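Local coordinates for protein sulfite reductase [ferredoxin] (Mycobacterium tuberculosis, PDB 1ZJ8) that catalyses the six-electron reduction of sulfite to sulfide with electrons from ferredoxin, using a siroheme and a [4Fe-4S] cluster, at residues A[426-431]-A[439-444]; A[81-86]-A[433-438]. All coordinates share one frame; numbering follows the deposited sequence.

Interaction 1: residues A[426-431]-A[439-444]; sequences MACSGI and AETRVR. With SRM (siroheme), chain E.
C428 and T441 meet at the neck of the loop carrying the first two cluster cysteines, in the CX5C pattern of siroheme-dependent sulfite and nitrite reductases. The sulfur of C428 ligates the [4Fe-4S] cluster, while its carbonyl accepts a hydrogen bond from T441 OG1 (OG1 to C428 O 2.8 Å), which stands well above the carbonyl plane. The first torsion of T441 (chi1 49°) sets OG1 between its own N and carbonyl carbon; OG1 bonds the carbonyl and also lies near C428 SG, with CG2 packing against the same sulfur. Threonine suits the place by joining a hydroxyl donor to a methyl. Farther along, I431 N donates to A439 O at 2.9 Å, a fairly straight bond. Between them G430 has a positive phi (69°), a conformation suited to glycine, and its CA approaches A439 O. CG2 of I431 lies against the E440 carboxylate, the two side chains crossing obliquely.

R442 ties this neck to the siroheme. Its guanidinium lays one face over C428 O, which sits 3.8 Å above the plane, over its centre. At the edge, NH2 donates to acetate oxygen O3B of the siroheme at 2.6 Å, nearly straight (164°). Weak bonds run from NH1 to A427 O and from NH2 to S429 OG, and S429 OG donates to propionate oxygen O1A at 3.0 Å. Arginine suits the place because one flat cation can serve both a carboxylate and backbone carbonyls.

Strand 425-427 forms the edge of a mixed sheet beside strand 469-472, where I471 touches both A427 and T441. A439 packs on strand 500-508, and R442, where the chain leads into helix 442-455, touches R363 of strand 363-365.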
ATOM      1  N   MET A 426      -9.834   6.237  -0.727  1.00 31.07           N
ATOM      2  CA  MET A 426      -8.386   6.262  -0.918  1.00 31.84           C
ATOM      3  C   MET A 426      -8.067   6.825  -2.294  1.00 32.21           C
ATOM      4  O   MET A 426      -8.895   6.779  -3.212  1.00 32.38           O
ATOM      5  CB  MET A 426      -7.766   4.860  -0.792  1.00 31.77           C
ATOM      6  CG  MET A 426      -7.794   4.263   0.602  1.00 31.86           C
ATOM      7  SD  MET A 426      -6.841   2.711   0.781  1.00 32.91           S
ATOM      8  CE  MET A 426      -7.147   1.855  -0.745  1.00 33.40           C
ATOM      9  N   ALA A 427      -6.858   7.349  -2.427  1.00 32.67           N
ATOM     10  CA  ALA A 427      -6.360   7.843  -3.698  1.00 33.14           C
ATOM     11  C   ALA A 427      -4.857   7.640  -3.716  1.00 33.82           C
ATOM     12  O   ALA A 427      -4.215   7.575  -2.659  1.00 34.58           O
ATOM     13  CB  ALA A 427      -6.700   9.302  -3.869  1.00 33.14           C
ATOM     14  N   CYS A 428      -4.292   7.527  -4.911  1.00 34.34           N
ATOM     15  CA  CYS A 428      -2.847   7.416  -5.074  1.00 34.67           C
ATOM     16  C   CYS A 428      -2.264   8.819  -5.186  1.00 34.74           C
ATOM     17  O   CYS A 428      -2.957   9.812  -4.944  1.00 34.57           O
ATOM     18  CB  CYS A 428      -2.540   6.610  -6.326  1.00 35.17           C
ATOM     19  SG  CYS A 428      -2.921   7.477  -7.891  1.00 37.54           S
ATOM     20  N   SER A 429      -0.991   8.904  -5.550  1.00 35.33           N
ATOM     21  CA  SER A 429      -0.319  10.200  -5.656  1.00 35.97           C
ATOM     22  C   SER A 429      -0.815  11.001  -6.880  1.00 36.72           C
ATOM     23  O   SER A 429      -1.147  12.198  -6.775  1.00 36.98           O
ATOM     24  CB  SER A 429       1.168   9.959  -5.700  1.00 35.66           C
ATOM     25  OG  SER A 429       1.470   9.060  -4.664  1.00 34.77           O
ATOM     26  N   GLY A 430      -0.897  10.321  -8.021  1.00 37.32           N
ATOM     27  CA  GLY A 430      -1.402  10.927  -9.240  1.00 37.89           C
ATOM     28  C   GLY A 430      -0.458  11.976  -9.789  1.00 38.61           C
ATOM     29  O   GLY A 430       0.680  12.167  -9.300  1.00 38.49           O
ATOM     30  N   ILE A 431      -0.968  12.689 -10.789  1.00 39.14           N
ATOM     31  CA  ILE A 431      -0.154  13.555 -11.654  1.00 39.50           C
ATOM     32  C   ILE A 431       0.573  14.705 -10.935  1.00 39.86           C
ATOM     33  O   ILE A 431       1.462  15.315 -11.527  1.00 40.26           O
ATOM     34  CB  ILE A 431      -1.038  14.124 -12.804  1.00 39.69           C
ATOM     35  CG1 ILE A 431      -0.183  14.613 -13.975  1.00 40.35           C
ATOM     36  CG2 ILE A 431      -1.969  15.233 -12.291  1.00 39.64           C
ATOM     37  CD1 ILE A 431      -0.950  14.625 -15.327  1.00 40.33           C
ATOM     38  N   ALA A 439      -4.069  11.492 -14.500  1.00 44.08           N
ATOM     39  CA  ALA A 439      -4.963  12.358 -13.747  1.00 43.70           C
ATOM     40  C   ALA A 439      -4.459  12.668 -12.346  1.00 43.22           C
ATOM     41  O   ALA A 439      -3.562  12.001 -11.788  1.00 43.12           O
ATOM     42  CB  ALA A 439      -6.353  11.749 -13.658  1.00 43.84           C
ATOM     43  N   GLU A 440      -5.078  13.709 -11.800  1.00 42.71           N
ATOM     44  CA  GLU A 440      -4.820  14.177 -10.463  1.00 41.91           C
ATOM     45  C   GLU A 440      -5.724  13.407  -9.481  1.00 41.24           C
ATOM     46  O   GLU A 440      -6.901  13.182  -9.732  1.00 41.00           O
ATOM     47  CB  GLU A 440      -5.054  15.693 -10.393  1.00 41.96           C
ATOM     48  CG  GLU A 440      -4.680  16.308  -9.073  1.00 43.42           C
ATOM     49  CD  GLU A 440      -3.270  15.925  -8.655  1.00 46.99           C
ATOM     50  OE1 GLU A 440      -2.342  16.414  -9.344  1.00 48.82           O
ATOM     51  OE2 GLU A 440      -3.100  15.135  -7.671  1.00 47.53           O
ATOM     52  N   THR A 441      -5.153  12.998  -8.361  1.00 40.57           N
ATOM     53  CA  THR A 441      -5.843  12.110  -7.438  1.00 40.06           C
ATOM     54  C   THR A 441      -5.811  12.605  -5.988  1.00 39.48           C
ATOM     55  O   THR A 441      -6.875  12.785  -5.387  1.00 38.98           O
ATOM     56  CB  THR A 441      -5.226  10.693  -7.495  1.00 39.93           C
ATOM     57  OG1 THR A 441      -3.799  10.788  -7.383  1.00 39.30           O
ATOM     58  CG2 THR A 441      -5.580  10.010  -8.790  1.00 39.64           C
ATOM     59  N   ARG A 442      -4.611  12.830  -5.434  1.00 38.86           N
ATOM     60  CA  ARG A 442      -4.519  13.179  -4.021  1.00 38.57           C
ATOM     61  C   ARG A 442      -5.056  14.573  -3.714  1.00 38.19           C
ATOM     62  O   ARG A 442      -5.683  14.770  -2.674  1.00 38.27           O
ATOM     63  CB  ARG A 442      -3.109  13.000  -3.423  1.00 38.65           C
ATOM     64  CG  ARG A 442      -3.222  12.771  -1.884  1.00 38.87           C
ATOM     65  CD  ARG A 442      -1.930  12.551  -1.098  1.00 38.70           C
ATOM     66  NE  ARG A 442      -1.128  11.422  -1.565  1.00 39.99           N
ATOM     67  CZ  ARG A 442      -1.454  10.137  -1.469  1.00 39.45           C
ATOM     68  NH1 ARG A 442      -2.598   9.760  -0.945  1.00 39.87           N
ATOM     69  NH2 ARG A 442      -0.629   9.209  -1.933  1.00 40.62           N
ATOM     70  N   VAL A 443      -4.855  15.522  -4.622  1.00 37.71           N
ATOM     71  CA  VAL A 443      -5.377  16.877  -4.430  1.00 37.49           C
ATOM     72  C   VAL A 443      -6.899  16.926  -4.682  1.00 37.02           C
ATOM     73  O   VAL A 443      -7.656  17.577  -3.940  1.00 36.72           O
ATOM     74  CB  VAL A 443      -4.635  17.894  -5.352  1.00 37.64           C
ATOM     75  CG1 VAL A 443      -4.947  19.346  -4.900  1.00 37.40           C
ATOM     76  CG2 VAL A 443      -3.102  17.611  -5.354  1.00 37.61           C
ATOM     77  N   ARG A 444      -7.325  16.232  -5.736  1.00 36.48           N
ATOM     78  CA  ARG A 444      -8.736  16.101  -6.061  1.00 36.12           C
ATOM     79  C   ARG A 444      -9.526  15.654  -4.847  1.00 35.79           C
ATOM     80  O   ARG A 444     -10.528  16.280  -4.464  1.00 35.77           O
ATOM     81  CB  ARG A 444      -8.910  15.075  -7.179  1.00 36.17           C
ATOM     82  CG  ARG A 444     -10.327  15.014  -7.740  1.00 36.84           C
ATOM     83  CD  ARG A 444     -10.605  16.195  -8.664  1.00 37.86           C
ATOM     84  NE  ARG A 444     -11.871  16.853  -8.380  1.00 36.85           N
ATOM     85  CZ  ARG A 444     -13.057  16.377  -8.709  1.00 38.11           C
ATOM     86  NH1 ARG A 444     -13.157  15.224  -9.317  1.00 40.30           N
ATOM     87  NH2 ARG A 444     -14.158  17.050  -8.429  1.00 39.32           N
TER
HETATM   88 FE   SRM E 557       2.818   1.582  -6.073  1.00 36.68          FE
HETATM   89  CHA SRM E 557       4.683   2.295  -8.846  1.00 39.33           C
HETATM   90  CHB SRM E 557       2.598   4.856  -5.399  1.00 37.03           C
HETATM   91  CHC SRM E 557       1.082   0.895  -3.408  1.00 31.66           C
HETATM   92  CHD SRM E 557       1.259  -0.987  -7.777  1.00 36.19           C
HETATM   93  NA  SRM E 557       3.666   3.225  -6.836  1.00 38.55           N
HETATM   94  C1A SRM E 557       4.502   3.320  -7.893  1.00 39.78           C
HETATM   95  C2A SRM E 557       5.230   4.626  -7.973  1.00 40.69           C
HETATM   96  CMA SRM E 557       6.597   4.476  -7.379  1.00 40.05           C
HETATM   97  CDA SRM E 557       5.225   5.211  -9.359  1.00 42.56           C
HETATM   98  CEA SRM E 557       6.457   5.130 -10.202  1.00 44.84           C
HETATM   99  O3A SRM E 557       6.886   4.017 -10.521  1.00 47.29           O
HETATM  100  O4A SRM E 557       7.046   6.157 -10.572  1.00 46.66           O
HETATM  101  C3A SRM E 557       4.356   5.472  -7.112  1.00 40.44           C
HETATM  102  CAA SRM E 557       5.088   6.447  -6.253  1.00 40.25           C
HETATM  103  CBA SRM E 557       5.161   7.681  -7.112  1.00 41.43           C
HETATM  104  CCA SRM E 557       5.139   8.917  -6.273  1.00 42.67           C
HETATM  105  O1A SRM E 557       4.376   8.963  -5.284  1.00 41.33           O
HETATM  106  O2A SRM E 557       5.908   9.860  -6.580  1.00 43.03           O
HETATM  107  C4A SRM E 557       3.508   4.478  -6.394  1.00 39.08           C
HETATM  108  NB  SRM E 557       2.128   2.681  -4.596  1.00 35.16           N
HETATM  109  C1B SRM E 557       2.134   4.001  -4.403  1.00 34.63           C
HETATM  110  C2B SRM E 557       1.634   4.452  -3.059  1.00 33.18           C
HETATM  111  CMB SRM E 557       2.408   5.592  -2.458  1.00 32.44           C
HETATM  112  CDB SRM E 557       0.219   4.890  -3.237  1.00 33.03           C
HETATM  113  CEB SRM E 557      -0.513   5.401  -2.047  1.00 33.40           C
HETATM  114  O3B SRM E 557      -0.864   6.596  -1.938  1.00 33.18           O
HETATM  115  O4B SRM E 557      -0.756   4.588  -1.156  1.00 34.85           O
HETATM  116  C3B SRM E 557       1.716   3.136  -2.315  1.00 32.49           C
HETATM  117  CAB SRM E 557       3.083   2.941  -1.711  1.00 32.29           C
HETATM  118  CBB SRM E 557       3.047   2.021  -0.529  1.00 31.87           C
HETATM  119  CCB SRM E 557       4.443   1.670  -0.103  1.00 31.13           C
HETATM  120  O1B SRM E 557       4.953   2.199   0.882  1.00 31.81           O
HETATM  121  O2B SRM E 557       5.099   0.825  -0.705  1.00 33.57           O
HETATM  122  C4B SRM E 557       1.639   2.174  -3.468  1.00 33.82           C
HETATM  123  NC  SRM E 557       1.389   0.331  -5.720  1.00 33.63           N
HETATM  124  C1C SRM E 557       0.901   0.051  -4.494  1.00 31.18           C
HETATM  125  C2C SRM E 557      -0.092  -0.919  -4.498  1.00 32.91           C
HETATM  126  CDC SRM E 557      -1.043  -1.313  -3.418  1.00 33.13           C
HETATM  127  CEC SRM E 557      -0.678  -2.323  -2.401  1.00 32.44           C
HETATM  128  O3C SRM E 557       0.503  -2.731  -2.319  1.00 31.81           O
HETATM  129  O4C SRM E 557      -1.606  -2.720  -1.683  1.00 32.69           O
HETATM  130  C3C SRM E 557      -0.048  -1.395  -5.774  1.00 33.32           C
HETATM  131  CAC SRM E 557      -0.981  -2.492  -6.170  1.00 33.48           C
HETATM  132  CBC SRM E 557      -0.789  -3.892  -5.627  1.00 32.83           C
HETATM  133  CCC SRM E 557       0.311  -4.577  -6.418  1.00 32.31           C
HETATM  134  O1C SRM E 557       1.513  -4.220  -6.287  1.00 28.39           O
HETATM  135  O2C SRM E 557      -0.045  -5.485  -7.213  1.00 31.62           O
HETATM  136  C4C SRM E 557       0.892  -0.680  -6.472  1.00 34.77           C
HETATM  137  ND  SRM E 557       3.189   0.605  -7.806  1.00 37.36           N
HETATM  138  C1D SRM E 557       2.316  -0.258  -8.351  1.00 37.00           C
HETATM  139  C2D SRM E 557       2.585  -0.370  -9.728  1.00 38.32           C
HETATM  140  CAD SRM E 557       2.283  -1.628 -10.523  1.00 37.48           C
HETATM  141  CBD SRM E 557       3.353  -2.667 -10.655  1.00 39.18           C
HETATM  142  CCD SRM E 557       3.126  -4.001 -11.306  1.00 40.36           C
HETATM  143  O1D SRM E 557       3.219  -5.010 -10.571  1.00 41.96           O
HETATM  144  O2D SRM E 557       2.852  -4.095 -12.532  1.00 37.19           O
HETATM  145  C3D SRM E 557       3.660   0.464  -9.987  1.00 37.58           C
HETATM  146  CDD SRM E 557       4.575   0.353 -11.176  1.00 38.97           C
HETATM  147  CED SRM E 557       5.660  -0.696 -11.286  1.00 39.54           C
HETATM  148  O3D SRM E 557       6.008  -1.363 -10.311  1.00 39.68           O
HETATM  149  O4D SRM E 557       6.232  -0.916 -12.363  1.00 38.84           O
HETATM  150  C4D SRM E 557       4.024   1.058  -8.790  1.00 38.45           C

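Interaction 2: residues A[81-86]-A[433-438]; sequences TQREQG and FCKLSF. With SF4 (iron/sulfur cluster), chain D.
The F433 ring has the amide of Q82 at its edge, with NE2 near the ring plane and 3.5 Å from CD1. The two side chains run side by side in the same direction, their planes 66° apart, and Q82 OE1 is held by the backbone N of W148. H147 stacks on the phenyl ring, and W148 meets it with its plane steeply inclined; a flat ring suits a place between two such neighbours. The other flat group, the R83 guanidinium, has CA and O of K435 at its edge. Its NH1 donates to C434 O at 3.2 Å, arriving on a carbonyl lone pair although the oxygen lies 30° out of the guanidinium plane. The R83 chain is extended from CG to NE, CG being anti to the backbone N (chi1 -172°); this length lets arginine reach the carbonyls of the cluster loop, while NH2 is held by Y87 O and T92 OG1.

Backbone also joins backbone, R83 N donating to F433 O at 2.9 Å. Strand 79-83 is an edge strand of an antiparallel sheet, and here it meets the loop that contains the second cysteine of the CX5C cluster motif. C434 SG binds FE3 of the [4Fe-4S] cluster at 2.3 Å and accepts a long but straight bond from L436 N (N to SG 3.6 Å), an N-H···S interaction familiar from iron-sulfur proteins that probably tempers the charge on the thiolate. S437, compact enough to lie against the cluster, brings CB to 3.3 Å from sulfide S2.

K435 crosses T81 at about a right angle. Its chain bends at chi3, laying CE on the threonine CG2, and at chi4, setting NZ for weak bonds with T81 O, 3.4 Å away, and siroheme O4A. Lysine thus combines an aliphatic stem with a cation.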
ATOM      1  N   THR A  81      12.521   9.054  -8.610  1.00 49.93           N
ATOM      2  CA  THR A  81      12.540  10.369  -9.256  1.00 50.00           C
ATOM      3  C   THR A  81      11.101  10.951  -9.314  1.00 50.33           C
ATOM      4  O   THR A  81      10.157  10.199  -9.572  1.00 50.75           O
ATOM      5  CB  THR A  81      13.138  10.193 -10.674  1.00 49.90           C
ATOM      6  OG1 THR A  81      13.940  11.332 -11.014  1.00 50.72           O
ATOM      7  CG2 THR A  81      12.052   9.917 -11.722  1.00 48.90           C
ATOM      8  N   GLN A  82      10.904  12.251  -9.082  1.00 50.37           N
ATOM      9  CA  GLN A  82       9.534  12.802  -9.142  1.00 50.49           C
ATOM     10  C   GLN A  82       9.213  13.535 -10.469  1.00 50.89           C
ATOM     11  O   GLN A  82      10.117  13.946 -11.199  1.00 50.91           O
ATOM     12  CB  GLN A  82       9.211  13.656  -7.894  1.00 50.57           C
ATOM     13  CG  GLN A  82       9.788  15.082  -7.823  1.00 50.72           C
ATOM     14  CD  GLN A  82       9.094  15.970  -6.753  1.00 50.46           C
ATOM     15  OE1 GLN A  82       9.115  15.672  -5.551  1.00 48.97           O
ATOM     16  NE2 GLN A  82       8.500  17.078  -7.204  1.00 49.60           N
ATOM     17  N   ARG A  83       7.915  13.688 -10.765  1.00 51.32           N
ATOM     18  CA  ARG A  83       7.424  14.266 -12.041  1.00 51.40           C
ATOM     19  C   ARG A  83       7.633  15.789 -12.127  1.00 51.89           C
ATOM     20  O   ARG A  83       7.204  16.542 -11.237  1.00 52.02           O
ATOM     21  CB  ARG A  83       5.930  13.956 -12.256  1.00 51.23           C
ATOM     22  CG  ARG A  83       5.349  14.352 -13.650  1.00 51.45           C
ATOM     23  CD  ARG A  83       3.816  14.529 -13.604  1.00 51.32           C
ATOM     24  NE  ARG A  83       3.137  14.692 -14.900  1.00 50.85           N
ATOM     25  CZ  ARG A  83       2.879  13.704 -15.764  1.00 51.60           C
ATOM     26  NH1 ARG A  83       3.297  12.469 -15.523  1.00 52.00           N
ATOM     27  NH2 ARG A  83       2.217  13.949 -16.897  1.00 51.66           N
ATOM     28  N   GLU A  84       8.284  16.229 -13.211  1.00 52.24           N
ATOM     29  CA  GLU A  84       8.463  17.658 -13.487  1.00 52.30           C
ATOM     30  C   GLU A  84       7.090  18.316 -13.664  1.00 52.61           C
ATOM     31  O   GLU A  84       6.114  17.676 -14.114  1.00 52.18           O
ATOM     32  CB  GLU A  84       9.330  17.886 -14.739  1.00 52.45           C
ATOM     33  CG  GLU A  84       9.796  19.328 -14.935  1.00 51.90           C
ATOM     34  CD  GLU A  84      10.656  19.803 -13.788  1.00 51.23           C
ATOM     35  OE1 GLU A  84      11.851  19.476 -13.788  1.00 50.15           O
ATOM     36  OE2 GLU A  84      10.142  20.483 -12.877  1.00 52.93           O
ATOM     37  N   GLN A  85       7.032  19.599 -13.305  1.00 53.08           N
ATOM     38  CA  GLN A  85       5.791  20.377 -13.353  1.00 53.54           C
ATOM     39  C   GLN A  85       5.337  20.689 -14.774  1.00 54.03           C
ATOM     40  O   GLN A  85       6.158  20.811 -15.674  1.00 54.13           O
ATOM     41  CB  GLN A  85       5.984  21.743 -12.664  1.00 53.51           C
ATOM     42  CG  GLN A  85       6.478  21.717 -11.221  1.00 53.46           C
ATOM     43  CD  GLN A  85       5.509  21.018 -10.283  1.00 53.36           C
ATOM     44  OE1 GLN A  85       4.304  20.941 -10.555  1.00 54.14           O
ATOM     45  NE2 GLN A  85       6.030  20.493  -9.179  1.00 50.90           N
ATOM     46  N   GLY A  86       4.026  20.844 -14.960  1.00 54.74           N
ATOM     47  CA  GLY A  86       3.458  21.394 -16.198  1.00 55.08           C
ATOM     48  C   GLY A  86       3.084  20.414 -17.296  1.00 55.51           C
ATOM     49  O   GLY A  86       2.438  20.791 -18.273  1.00 55.39           O
ATOM     50  N   PHE A 433       2.784  14.392  -8.658  1.00 39.90           N
ATOM     51  CA  PHE A 433       4.169  13.968  -8.418  1.00 40.11           C
ATOM     52  C   PHE A 433       4.581  12.708  -9.215  1.00 40.30           C
ATOM     53  O   PHE A 433       5.764  12.435  -9.373  1.00 39.92           O
ATOM     54  CB  PHE A 433       4.384  13.654  -6.919  1.00 39.89           C
ATOM     55  CG  PHE A 433       4.439  14.874  -5.991  1.00 39.80           C
ATOM     56  CD1 PHE A 433       5.344  15.909  -6.200  1.00 39.49           C
ATOM     57  CD2 PHE A 433       3.626  14.933  -4.852  1.00 39.43           C
ATOM     58  CE1 PHE A 433       5.410  17.012  -5.311  1.00 39.49           C
ATOM     59  CE2 PHE A 433       3.690  16.026  -3.963  1.00 39.55           C
ATOM     60  CZ  PHE A 433       4.585  17.059  -4.193  1.00 39.31           C
ATOM     61  N   CYS A 434       3.618  11.941  -9.708  1.00 40.96           N
ATOM     62  CA  CYS A 434       3.904  10.653 -10.325  1.00 41.51           C
ATOM     63  C   CYS A 434       4.114  10.746 -11.849  1.00 42.14           C
ATOM     64  O   CYS A 434       3.325  11.390 -12.548  1.00 42.33           O
ATOM     65  CB  CYS A 434       2.748   9.697 -10.043  1.00 41.42           C
ATOM     66  SG  CYS A 434       3.153   8.052 -10.555  1.00 42.08           S
ATOM     67  N   LYS A 435       5.144  10.068 -12.364  1.00 42.63           N
ATOM     68  CA  LYS A 435       5.451  10.119 -13.794  1.00 42.93           C
ATOM     69  C   LYS A 435       4.575   9.221 -14.662  1.00 43.25           C
ATOM     70  O   LYS A 435       4.639   9.330 -15.890  1.00 43.72           O
ATOM     71  CB  LYS A 435       6.904   9.760 -14.051  1.00 43.14           C
ATOM     72  CG  LYS A 435       7.927  10.719 -13.429  1.00 43.60           C
ATOM     73  CD  LYS A 435       9.358  10.213 -13.668  1.00 43.69           C
ATOM     74  CE  LYS A 435       9.517   8.691 -13.339  1.00 44.41           C
ATOM     75  NZ  LYS A 435       8.915   8.275 -12.018  1.00 43.31           N
ATOM     76  N   LEU A 436       3.755   8.360 -14.057  1.00 43.40           N
ATOM     77  CA  LEU A 436       2.930   7.419 -14.835  1.00 43.69           C
ATOM     78  C   LEU A 436       1.422   7.699 -14.818  1.00 43.78           C
ATOM     79  O   LEU A 436       0.639   6.907 -15.356  1.00 43.30           O
ATOM     80  CB  LEU A 436       3.190   5.988 -14.369  1.00 43.83           C
ATOM     81  CG  LEU A 436       4.667   5.629 -14.226  1.00 44.08           C
ATOM     82  CD1 LEU A 436       4.790   4.182 -13.731  1.00 44.70           C
ATOM     83  CD2 LEU A 436       5.429   5.844 -15.538  1.00 43.66           C
ATOM     84  N   SER A 437       1.032   8.832 -14.225  1.00 44.24           N
ATOM     85  CA  SER A 437      -0.386   9.231 -14.062  1.00 44.63           C
ATOM     86  C   SER A 437      -0.945  10.033 -15.225  1.00 44.67           C
ATOM     87  O   SER A 437      -0.243  10.840 -15.828  1.00 44.96           O
ATOM     88  CB  SER A 437      -0.535  10.100 -12.807  1.00 44.93           C
ATOM     89  OG  SER A 437       0.741  10.629 -12.431  1.00 45.77           O
ATOM     90  N   PHE A 438      -2.230   9.827 -15.497  1.00 44.74           N
ATOM     91  CA  PHE A 438      -2.965  10.610 -16.496  1.00 44.52           C
ATOM     92  C   PHE A 438      -3.893  11.637 -15.816  1.00 44.46           C
ATOM     93  O   PHE A 438      -4.411  12.553 -16.469  1.00 44.34           O
ATOM     94  CB  PHE A 438      -3.750   9.678 -17.427  1.00 44.66           C
ATOM     95  CG  PHE A 438      -2.891   8.661 -18.091  1.00 44.46           C
ATOM     96  CD1 PHE A 438      -1.861   9.063 -18.941  1.00 44.57           C
ATOM     97  CD2 PHE A 438      -3.079   7.309 -17.846  1.00 44.94           C
ATOM     98  CE1 PHE A 438      -1.026   8.127 -19.554  1.00 45.01           C
ATOM     99  CE2 PHE A 438      -2.246   6.353 -18.460  1.00 45.87           C
ATOM    100  CZ  PHE A 438      -1.214   6.768 -19.316  1.00 44.95           C
TER
HETATM  101 FE1  SF4 D 556      -0.249   5.070 -11.255  1.00 46.50          FE
HETATM  102 FE2  SF4 D 556       0.475   4.548  -8.670  1.00 44.88          FE
HETATM  103 FE3  SF4 D 556       1.342   6.826  -9.915  1.00 45.72          FE
HETATM  104 FE4  SF4 D 556      -1.220   6.461  -9.049  1.00 45.58          FE
HETATM  105  S1  SF4 D 556       0.663   6.622  -7.733  1.00 47.08           S
HETATM  106  S2  SF4 D 556      -0.572   7.326 -11.111  1.00 48.81           S
HETATM  107  S3  SF4 D 556      -1.616   4.265  -9.575  1.00 46.89           S
HETATM  108  S4  SF4 D 556       1.894   4.673 -10.504  1.00 50.98           S

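Both contacts are buried and share one cluster-binding loop: 433-438 lies within the stretch of chain whose two ends meet in interaction 1. Interaction 1 is local, closing that loop between a strand and the segment leading into a helix, whereas interaction 2 joins it to strand 79-83, 347 residues away in sequence. They supply different cluster ligands, C428 and C434, bound to different irons. An arginine matters in each, but R442 gives its strong bond to a siroheme carboxylate, whereas R83 crosses its contact to a backbone carbonyl; aromatic packing belongs to interaction 2 alone. The two abut directly, with S437 OG 3.1 Å from I431 N, and R83 CD against I431 O.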